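PDB 4L8J: putative efflux transporter from Bacteroides eggerthii, which probably serves as the periplasmic adaptor, or membrane-fusion protein, of a HlyD-type efflux system, helping to link an inner-membrane pump to an outer-membrane channel. Local coordinates for residues F186-D191 against F237-R242; F198-E203 against I219-A224. All blocks are in the same frame, centred on the assembly; numbering follows the deposited sequence.

Interaction 1. Residues F186-D191 against F237-R242; sequences FKVEFD and FTCNIR
Cys239 CB comes in obliquely to the ring of Phe190, 3.8 Å from Phe190 CD1, and Thr238 O sits at the ring's edge, while Val188 CG1 is centred over one face, 3.8 Å above the plane. Cys239 SG, set between its own backbone N and carbonyl carbon (chi1 62°), makes an oblique sulfur-aromatic contact with this ring and reaches Val188 CG1 at 3.9 Å. At the other end Phe186 offers its edge to Ile241, CD2 to CG2 at 4.1 Å. The antiparallel backbones are joined by paired bonds between Lys187 and Arg242 and between Glu189 and Asn240; the straightest runs from Arg242 N to Lys187 O (2.8 Å, 178°). Where strand 185-190 ends and 238-246 begins, Thr238 OG1 donates to Asp191 OD2 at 2.6 Å, on the anti side and 33° out of the carboxylate plane. On the face of Lys187 and Asn240, a water gives a hydrogen to Lys187 O and takes one from Asn240 ND2, which also bonds Asp24. The two strands are neighbours in a six-stranded antiparallel beta-barrel: strand 198-205 flanks 185-190, strand 20-29 flanks 238-246, and Ile167 and Ile219 from two further strands pack against the apolar face.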
ATOM      1  N   PHE A 186     -23.835  15.875  -6.877  1.00 28.02           N
ATOM      2  CA  PHE A 186     -24.128  16.931  -5.899  1.00 27.51           C
ATOM      3  C   PHE A 186     -25.462  16.655  -5.281  1.00 33.31           C
ATOM      4  O   PHE A 186     -26.445  16.488  -6.009  1.00 34.72           O
ATOM      5  CB  PHE A 186     -24.136  18.341  -6.543  1.00 28.71           C
ATOM      6  CG  PHE A 186     -22.921  18.701  -7.360  1.00 30.46           C
ATOM      7  CD1 PHE A 186     -22.818  18.315  -8.690  1.00 32.47           C
ATOM      8  CD2 PHE A 186     -21.870  19.419  -6.797  1.00 32.30           C
ATOM      9  CE1 PHE A 186     -21.690  18.652  -9.447  1.00 33.20           C
ATOM     10  CE2 PHE A 186     -20.752  19.771  -7.558  1.00 33.37           C
ATOM     11  CZ  PHE A 186     -20.667  19.380  -8.871  1.00 32.24           C
ATOM     12  N   LYS A 187     -25.499  16.593  -3.947  1.00 29.01           N
ATOM     13  CA  LYS A 187     -26.730  16.382  -3.183  0.50 28.88           C
ATOM     14  C   LYS A 187     -26.865  17.532  -2.197  1.00 32.40           C
ATOM     15  O   LYS A 187     -25.909  17.836  -1.476  1.00 29.57           O
ATOM     16  CB  LYS A 187     -26.738  15.015  -2.470  0.50 30.64           C
ATOM     17  CG  LYS A 187     -26.527  13.797  -3.377  0.50 46.72           C
ATOM     18  CD  LYS A 187     -27.804  13.293  -4.040  0.50 53.65           C
ATOM     19  CE  LYS A 187     -27.539  12.141  -4.987  0.50 49.22           C
ATOM     20  NZ  LYS A 187     -27.133  12.622  -6.332  0.50 50.35           N
ATOM     21  N   VAL A 188     -28.027  18.200  -2.206  1.00 30.39           N
ATOM     22  CA  VAL A 188     -28.305  19.358  -1.354  1.00 30.08           C
ATOM     23  C   VAL A 188     -29.250  19.035  -0.217  1.00 34.70           C
ATOM     24  O   VAL A 188     -30.318  18.460  -0.414  1.00 35.25           O
ATOM     25  CB  VAL A 188     -28.873  20.538  -2.191  1.00 32.59           C
ATOM     26  CG1 VAL A 188     -29.256  21.743  -1.307  1.00 32.58           C
ATOM     27  CG2 VAL A 188     -27.887  20.951  -3.265  1.00 31.16           C
ATOM     28  N   GLU A 189     -28.880  19.510   0.951  1.00 31.41           N
ATOM     29  CA  GLU A 189     -29.713  19.463   2.135  1.00 32.08           C
ATOM     30  C   GLU A 189     -29.858  20.907   2.650  1.00 33.60           C
ATOM     31  O   GLU A 189     -28.853  21.510   3.014  1.00 30.35           O
ATOM     32  CB  GLU A 189     -29.116  18.509   3.189  1.00 32.86           C
ATOM     33  CG  GLU A 189     -30.099  18.246   4.331  1.00 41.88           C
ATOM     34  CD  GLU A 189     -29.543  17.482   5.519  1.00 55.93           C
ATOM     35  OE1 GLU A 189     -28.302  17.390   5.660  1.00 54.66           O
ATOM     36  OE2 GLU A 189     -30.360  16.988   6.323  1.00 52.11           O
ATOM     37  N   PHE A 190     -31.087  21.486   2.588  1.00 32.31           N
ATOM     38  CA  PHE A 190     -31.322  22.860   3.059  1.00 32.25           C
ATOM     39  C   PHE A 190     -31.385  22.890   4.582  1.00 37.84           C
ATOM     40  O   PHE A 190     -32.000  21.997   5.193  1.00 34.91           O
ATOM     41  CB  PHE A 190     -32.603  23.463   2.456  1.00 33.78           C
ATOM     42  CG  PHE A 190     -32.565  23.581   0.951  1.00 34.88           C
ATOM     43  CD1 PHE A 190     -31.959  24.671   0.339  1.00 37.47           C
ATOM     44  CD2 PHE A 190     -33.124  22.595   0.145  1.00 35.41           C
ATOM     45  CE1 PHE A 190     -31.923  24.776  -1.049  1.00 37.79           C
ATOM     46  CE2 PHE A 190     -33.067  22.695  -1.245  1.00 38.25           C
ATOM     47  CZ  PHE A 190     -32.476  23.787  -1.833  1.00 36.37           C
ATOM     48  N   ASP A 191     -30.721  23.888   5.190  1.00 35.62           N
ATOM     49  CA  ASP A 191     -30.703  24.093   6.643  1.00 37.11           C
ATOM     50  C   ASP A 191     -32.132  24.289   7.203  1.00 42.49           C
ATOM     51  O   ASP A 191     -32.400  23.848   8.311  1.00 41.08           O
ATOM     52  CB  ASP A 191     -29.828  25.315   7.004  1.00 39.23           C
ATOM     53  CG  ASP A 191     -28.341  25.136   6.694  1.00 44.71           C
ATOM     54  OD1 ASP A 191     -27.916  23.981   6.456  1.00 45.93           O
ATOM     55  OD2 ASP A 191     -27.597  26.136   6.755  1.00 39.67           O
ATOM     56  N   PHE A 237     -31.096  31.636   1.621  1.00 37.42           N
ATOM     57  CA  PHE A 237     -31.201  30.374   2.378  1.00 37.17           C
ATOM     58  C   PHE A 237     -29.898  29.610   2.263  1.00 39.31           C
ATOM     59  O   PHE A 237     -29.291  29.579   1.186  1.00 37.45           O
ATOM     60  CB  PHE A 237     -32.362  29.496   1.858  1.00 38.71           C
ATOM     61  CG  PHE A 237     -33.722  29.744   2.486  1.00 40.84           C
ATOM     62  CD1 PHE A 237     -34.130  31.031   2.827  1.00 44.17           C
ATOM     63  CD2 PHE A 237     -34.613  28.696   2.686  1.00 42.60           C
ATOM     64  CE1 PHE A 237     -35.380  31.253   3.411  1.00 45.84           C
ATOM     65  CE2 PHE A 237     -35.875  28.922   3.246  1.00 45.49           C
ATOM     66  CZ  PHE A 237     -36.254  30.200   3.593  1.00 44.21           C
ATOM     67  N   THR A 238     -29.436  29.042   3.361  1.00 36.01           N
ATOM     68  CA  THR A 238     -28.174  28.310   3.331  1.00 34.74           C
ATOM     69  C   THR A 238     -28.452  26.811   3.254  1.00 36.24           C
ATOM     70  O   THR A 238     -29.570  26.338   3.540  1.00 33.39           O
ATOM     71  CB  THR A 238     -27.282  28.684   4.529  1.00 41.53           C
ATOM     72  OG1 THR A 238     -28.046  28.493   5.713  1.00 37.84           O
ATOM     73  CG2 THR A 238     -26.773  30.134   4.462  1.00 39.92           C
ATOM     74  N   CYS A 239     -27.419  26.058   2.854  1.00 32.68           N
ATOM     75  CA  CYS A 239     -27.560  24.627   2.689  1.00 31.28           C
ATOM     76  C   CYS A 239     -26.223  23.958   2.740  1.00 33.98           C
ATOM     77  O   CYS A 239     -25.179  24.616   2.686  1.00 32.66           O
ATOM     78  CB  CYS A 239     -28.263  24.339   1.364  1.00 31.81           C
ATOM     79  SG  CYS A 239     -27.342  24.911  -0.094  1.00 35.51           S
ATOM     80  N   ASN A 240     -26.259  22.618   2.793  1.00 30.87           N
ATOM     81  CA  ASN A 240     -25.073  21.795   2.696  1.00 30.06           C
ATOM     82  C   ASN A 240     -25.064  21.177   1.325  1.00 32.04           C
ATOM     83  O   ASN A 240     -26.110  20.765   0.833  1.00 31.46           O
ATOM     84  CB  ASN A 240     -25.014  20.713   3.795  1.00 29.00           C
ATOM     85  CG  ASN A 240     -23.759  19.865   3.706  1.00 44.40           C
ATOM     86  OD1 ASN A 240     -22.680  20.302   4.093  1.00 36.16           O
ATOM     87  ND2 ASN A 240     -23.834  18.688   3.069  1.00 39.65           N
ATOM     88  N   ILE A 241     -23.895  21.156   0.684  1.00 29.01           N
ATOM     89  CA  ILE A 241     -23.702  20.498  -0.622  1.00 27.54           C
ATOM     90  C   ILE A 241     -22.767  19.345  -0.401  1.00 31.36           C
ATOM     91  O   ILE A 241     -21.614  19.541  -0.009  1.00 31.28           O
ATOM     92  CB  ILE A 241     -23.216  21.410  -1.773  1.00 28.89           C
ATOM     93  CG1 ILE A 241     -24.135  22.649  -1.910  1.00 29.22           C
ATOM     94  CG2 ILE A 241     -23.159  20.627  -3.103  1.00 30.07           C
ATOM     95  CD1 ILE A 241     -23.635  23.839  -1.228  1.00 34.72           C
ATOM     96  N   ARG A 242     -23.249  18.145  -0.669  1.00 27.75           N
ATOM     97  CA  ARG A 242     -22.411  16.948  -0.569  1.00 28.20           C
ATOM     98  C   ARG A 242     -21.938  16.605  -1.980  1.00 30.24           C
ATOM     99  O   ARG A 242     -22.764  16.368  -2.861  1.00 30.58           O
ATOM    100  CB  ARG A 242     -23.209  15.789   0.092  1.00 30.97           C
ATOM    101  CG  ARG A 242     -22.697  14.348  -0.131  1.00 37.85           C
ATOM    102  CD  ARG A 242     -21.410  13.968   0.563  1.00 37.72           C
ATOM    103  NE  ARG A 242     -21.373  14.252   2.006  1.00 39.88           N
ATOM    104  CZ  ARG A 242     -21.670  13.390   2.976  1.00 56.35           C
ATOM    105  NH1 ARG A 242     -22.119  12.176   2.681  1.00 50.64           N
ATOM    106  NH2 ARG A 242     -21.530  13.738   4.246  1.00 42.57           N
TER
HETATM  107  O   HOH W   1     -26.144  17.224   1.333  1.00 49.39           O
HETATM  108  O   HOH W   2     -25.711  16.160   3.786  1.00 66.51           O

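Interaction 2. Residues F198-E203 against I219-A224; sequences FNARLE and IIIDDA
Arg201 N donates to Ile220 O at 2.7 Å, and Ile220 N answers to Arg201 O. Beyond this pair side chains share in the pairing. Asn199 N reaches not a backbone carbonyl but Asp223 OD2, on its anti lone pair, at 2.9 Å and nearly straight (171°). Asp222 N returns a bond to Asn199 O, and Asn199 ND2 gives a hydrogen to Asp222 O at 3.0 Å, with the acceptor in the amide plane. CG of Asn199 stands anti to the backbone N (chi1 -180°), and its OD1 probably takes a bond from Lys187 NZ in the conformer given, which would hold the other end of the amide. An alanine here would probably leave Asp222 O, and perhaps the Lys187 ammonium, without this partner and take one of the bonds from the loop after Ile221. Arg201 lies side by side with Ile220, whose CB sits over one guanidinium face, offset toward the rim. Arg201 NH1 makes a long salt bridge to Asp222 OD2 (4.0 Å), the two planes being perpendicular. Ile220 CD1 touches both Arg201 NH2 (3.5 Å) and Glu203 OE2 (3.4 Å); Glu203 OE1 forms a salt bridge with Arg166. On the other face Ala200 CB packs on Ile219 CD1 at 3.8 Å. This hairpin of strands 198-205 and 215-221 lies in the barrel between strands 185-190 and 166-171, with Phe198 edge-to-face against Phe226 and Tyr231.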
ATOM      1  N   PHE A 198     -31.803  16.525  -1.775  1.00 36.67           N
ATOM      2  CA  PHE A 198     -32.211  16.698  -3.156  1.00 35.54           C
ATOM      3  C   PHE A 198     -31.030  16.600  -4.112  1.00 38.33           C
ATOM      4  O   PHE A 198     -29.985  17.197  -3.861  1.00 37.53           O
ATOM      5  CB  PHE A 198     -32.907  18.059  -3.356  1.00 37.23           C
ATOM      6  CG  PHE A 198     -34.129  18.262  -2.496  1.00 39.81           C
ATOM      7  CD1 PHE A 198     -35.378  17.814  -2.917  1.00 44.47           C
ATOM      8  CD2 PHE A 198     -34.041  18.938  -1.279  1.00 39.87           C
ATOM      9  CE1 PHE A 198     -36.519  18.025  -2.122  1.00 45.68           C
ATOM     10  CE2 PHE A 198     -35.165  19.118  -0.478  1.00 43.35           C
ATOM     11  CZ  PHE A 198     -36.401  18.674  -0.908  1.00 42.98           C
ATOM     12  N   ASN A 199     -31.221  15.903  -5.235  1.00 32.82           N
ATOM     13  CA  ASN A 199     -30.220  15.829  -6.275  1.00 32.33           C
ATOM     14  C   ASN A 199     -30.104  17.195  -6.939  1.00 35.79           C
ATOM     15  O   ASN A 199     -31.090  17.933  -7.076  1.00 35.80           O
ATOM     16  CB  ASN A 199     -30.585  14.744  -7.310  1.00 36.95           C
ATOM     17  CG  ASN A 199     -29.568  14.612  -8.427  1.00 62.15           C
ATOM     18  OD1 ASN A 199     -28.449  14.103  -8.233  1.00 56.41           O
ATOM     19  ND2 ASN A 199     -29.904  15.149  -9.596  1.00 53.27           N
ATOM     20  N   ALA A 200     -28.896  17.532  -7.346  1.00 31.17           N
ATOM     21  CA  ALA A 200     -28.647  18.786  -8.008  1.00 31.45           C
ATOM     22  C   ALA A 200     -27.725  18.523  -9.155  1.00 35.76           C
ATOM     23  O   ALA A 200     -26.968  17.554  -9.113  1.00 35.66           O
ATOM     24  CB  ALA A 200     -28.027  19.787  -7.031  1.00 32.32           C
ATOM     25  N   ARG A 201     -27.775  19.360 -10.184  1.00 31.87           N
ATOM     26  CA  ARG A 201     -26.870  19.186 -11.300  1.00 31.55           C
ATOM     27  C   ARG A 201     -25.936  20.379 -11.411  1.00 32.38           C
ATOM     28  O   ARG A 201     -26.302  21.496 -11.055  1.00 29.77           O
ATOM     29  CB  ARG A 201     -27.630  18.947 -12.624  1.00 34.27           C
ATOM     30  CG  ARG A 201     -28.513  20.107 -13.066  1.00 43.24           C
ATOM     31  CD  ARG A 201     -28.967  19.963 -14.511  1.00 58.45           C
ATOM     32  NE  ARG A 201     -29.184  21.285 -15.107  1.00 59.01           N
ATOM     33  CZ  ARG A 201     -30.314  21.969 -15.001  1.00 66.98           C
ATOM     34  NH1 ARG A 201     -31.352  21.451 -14.357  1.00 55.08           N
ATOM     35  NH2 ARG A 201     -30.416  23.180 -15.533  1.00 52.30           N
ATOM     36  N   LEU A 202     -24.762  20.156 -12.002  1.00 30.71           N
ATOM     37  CA  LEU A 202     -23.816  21.223 -12.238  1.00 31.44           C
ATOM     38  C   LEU A 202     -24.341  22.209 -13.262  1.00 36.27           C
ATOM     39  O   LEU A 202     -24.746  21.796 -14.345  1.00 35.77           O
ATOM     40  CB  LEU A 202     -22.479  20.642 -12.740  1.00 31.51           C
ATOM     41  CG  LEU A 202     -21.382  21.662 -13.033  1.00 36.05           C
ATOM     42  CD1 LEU A 202     -20.989  22.460 -11.749  1.00 34.88           C
ATOM     43  CD2 LEU A 202     -20.182  20.977 -13.627  1.00 39.48           C
ATOM     44  N   GLU A 203     -24.276  23.507 -12.956  1.00 32.17           N
ATOM     45  CA  GLU A 203     -24.615  24.481 -13.964  1.00 31.88           C
ATOM     46  C   GLU A 203     -23.315  24.962 -14.593  1.00 34.19           C
ATOM     47  O   GLU A 203     -23.196  25.004 -15.815  1.00 32.17           O
ATOM     48  CB  GLU A 203     -25.452  25.650 -13.433  1.00 33.31           C
ATOM     49  CG  GLU A 203     -25.781  26.605 -14.581  1.00 43.65           C
ATOM     50  CD  GLU A 203     -26.644  27.817 -14.302  1.00 58.70           C
ATOM     51  OE1 GLU A 203     -26.300  28.603 -13.392  1.00 42.37           O
ATOM     52  OE2 GLU A 203     -27.624  28.024 -15.056  1.00 59.23           O
ATOM     53  N   ILE A 219     -24.829  25.289  -8.917  1.00 26.52           N
ATOM     54  CA  ILE A 219     -25.554  24.057  -9.135  1.00 26.23           C
ATOM     55  C   ILE A 219     -27.052  24.406  -9.201  1.00 31.54           C
ATOM     56  O   ILE A 219     -27.449  25.469  -8.723  1.00 29.27           O
ATOM     57  CB  ILE A 219     -25.239  22.957  -8.085  1.00 28.82           C
ATOM     58  CG1 ILE A 219     -25.596  23.421  -6.639  1.00 29.94           C
ATOM     59  CG2 ILE A 219     -23.784  22.467  -8.195  1.00 28.28           C
ATOM     60  CD1 ILE A 219     -25.558  22.268  -5.571  1.00 28.09           C
ATOM     61  N   ILE A 220     -27.867  23.524  -9.809  1.00 30.17           N
ATOM     62  CA  ILE A 220     -29.317  23.705  -9.916  1.00 30.87           C
ATOM     63  C   ILE A 220     -30.012  22.450  -9.392  1.00 34.68           C
ATOM     64  O   ILE A 220     -29.592  21.328  -9.698  1.00 34.38           O
ATOM     65  CB  ILE A 220     -29.767  24.066 -11.355  1.00 34.64           C
ATOM     66  CG1 ILE A 220     -29.120  25.373 -11.816  1.00 34.94           C
ATOM     67  CG2 ILE A 220     -31.314  24.174 -11.462  1.00 36.72           C
ATOM     68  CD1 ILE A 220     -29.118  25.530 -13.311  1.00 47.08           C
ATOM     69  N   ILE A 221     -31.055  22.640  -8.580  1.00 31.60           N
ATOM     70  CA  ILE A 221     -31.844  21.517  -8.061  1.00 32.63           C
ATOM     71  C   ILE A 221     -32.519  20.822  -9.250  1.00 39.25           C
ATOM     72  O   ILE A 221     -33.126  21.483 -10.117  1.00 38.85           O
ATOM     73  CB  ILE A 221     -32.858  21.978  -6.981  1.00 35.94           C
ATOM     74  CG1 ILE A 221     -32.130  22.621  -5.758  1.00 35.76           C
ATOM     75  CG2 ILE A 221     -33.781  20.819  -6.557  1.00 35.95           C
ATOM     76  CD1 ILE A 221     -31.364  21.653  -4.844  1.00 35.92           C
ATOM     77  N   ASP A 222     -32.320  19.501  -9.322  1.00 36.58           N
ATOM     78  CA  ASP A 222     -32.811  18.643 -10.384  1.00 37.24           C
ATOM     79  C   ASP A 222     -33.325  17.375  -9.741  1.00 44.34           C
ATOM     80  O   ASP A 222     -32.636  16.346  -9.706  1.00 44.98           O
ATOM     81  CB  ASP A 222     -31.681  18.374 -11.385  1.00 39.39           C
ATOM     82  CG  ASP A 222     -32.138  17.749 -12.683  1.00 52.16           C
ATOM     83  OD1 ASP A 222     -33.355  17.486 -12.820  1.00 53.71           O
ATOM     84  OD2 ASP A 222     -31.283  17.542 -13.575  1.00 60.47           O
ATOM     85  N   ASP A 223     -34.503  17.488  -9.136  1.00 42.65           N
ATOM     86  CA  ASP A 223     -35.106  16.412  -8.372  1.00 44.64           C
ATOM     87  C   ASP A 223     -36.622  16.554  -8.395  1.00 52.98           C
ATOM     88  O   ASP A 223     -37.142  17.614  -8.038  1.00 53.04           O
ATOM     89  CB  ASP A 223     -34.571  16.440  -6.917  1.00 45.64           C
ATOM     90  CG  ASP A 223     -34.775  15.159  -6.145  1.00 54.55           C
ATOM     91  OD1 ASP A 223     -35.907  14.626  -6.168  1.00 58.76           O
ATOM     92  OD2 ASP A 223     -33.827  14.724  -5.460  1.00 54.23           O
ATOM     93  N   ALA A 224     -37.325  15.482  -8.801  1.00 51.96           N
ATOM     94  CA  ALA A 224     -38.792  15.449  -8.884  1.00 53.03           C
ATOM     95  C   ALA A 224     -39.451  15.741  -7.517  1.00 55.92           C
ATOM     96  O   ALA A 224     -40.485  16.416  -7.480  1.00 55.74           O
ATOM     97  CB  ALA A 224     -39.255  14.093  -9.405  1.00 54.23           C
TER
HETATM   98  O   HOH W   3     -33.539  21.364 -13.035  1.00 53.00           O

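How the interactions relate
Both contacts belong to one closed antiparallel beta-barrel, and their centres lie about 11 Å apart. They share a seam, because strand 185-190 of interaction 1 pairs on its other side with strand 198-205 of interaction 2: Val188 N and Phe198 O are 2.8 Å apart, a probable hydrogen bond. Inside, Val188 joins the two apolar faces, its CG2 lying 3.5 Å from Ile219 CD1 and its CB 3.8 Å from Ile221 CD1. In sequence, the hairpin of interaction 2 falls between the two strands of interaction 1. A bound PEG, probably from crystallisation, lies about 4 Å from the Arg242 side chain.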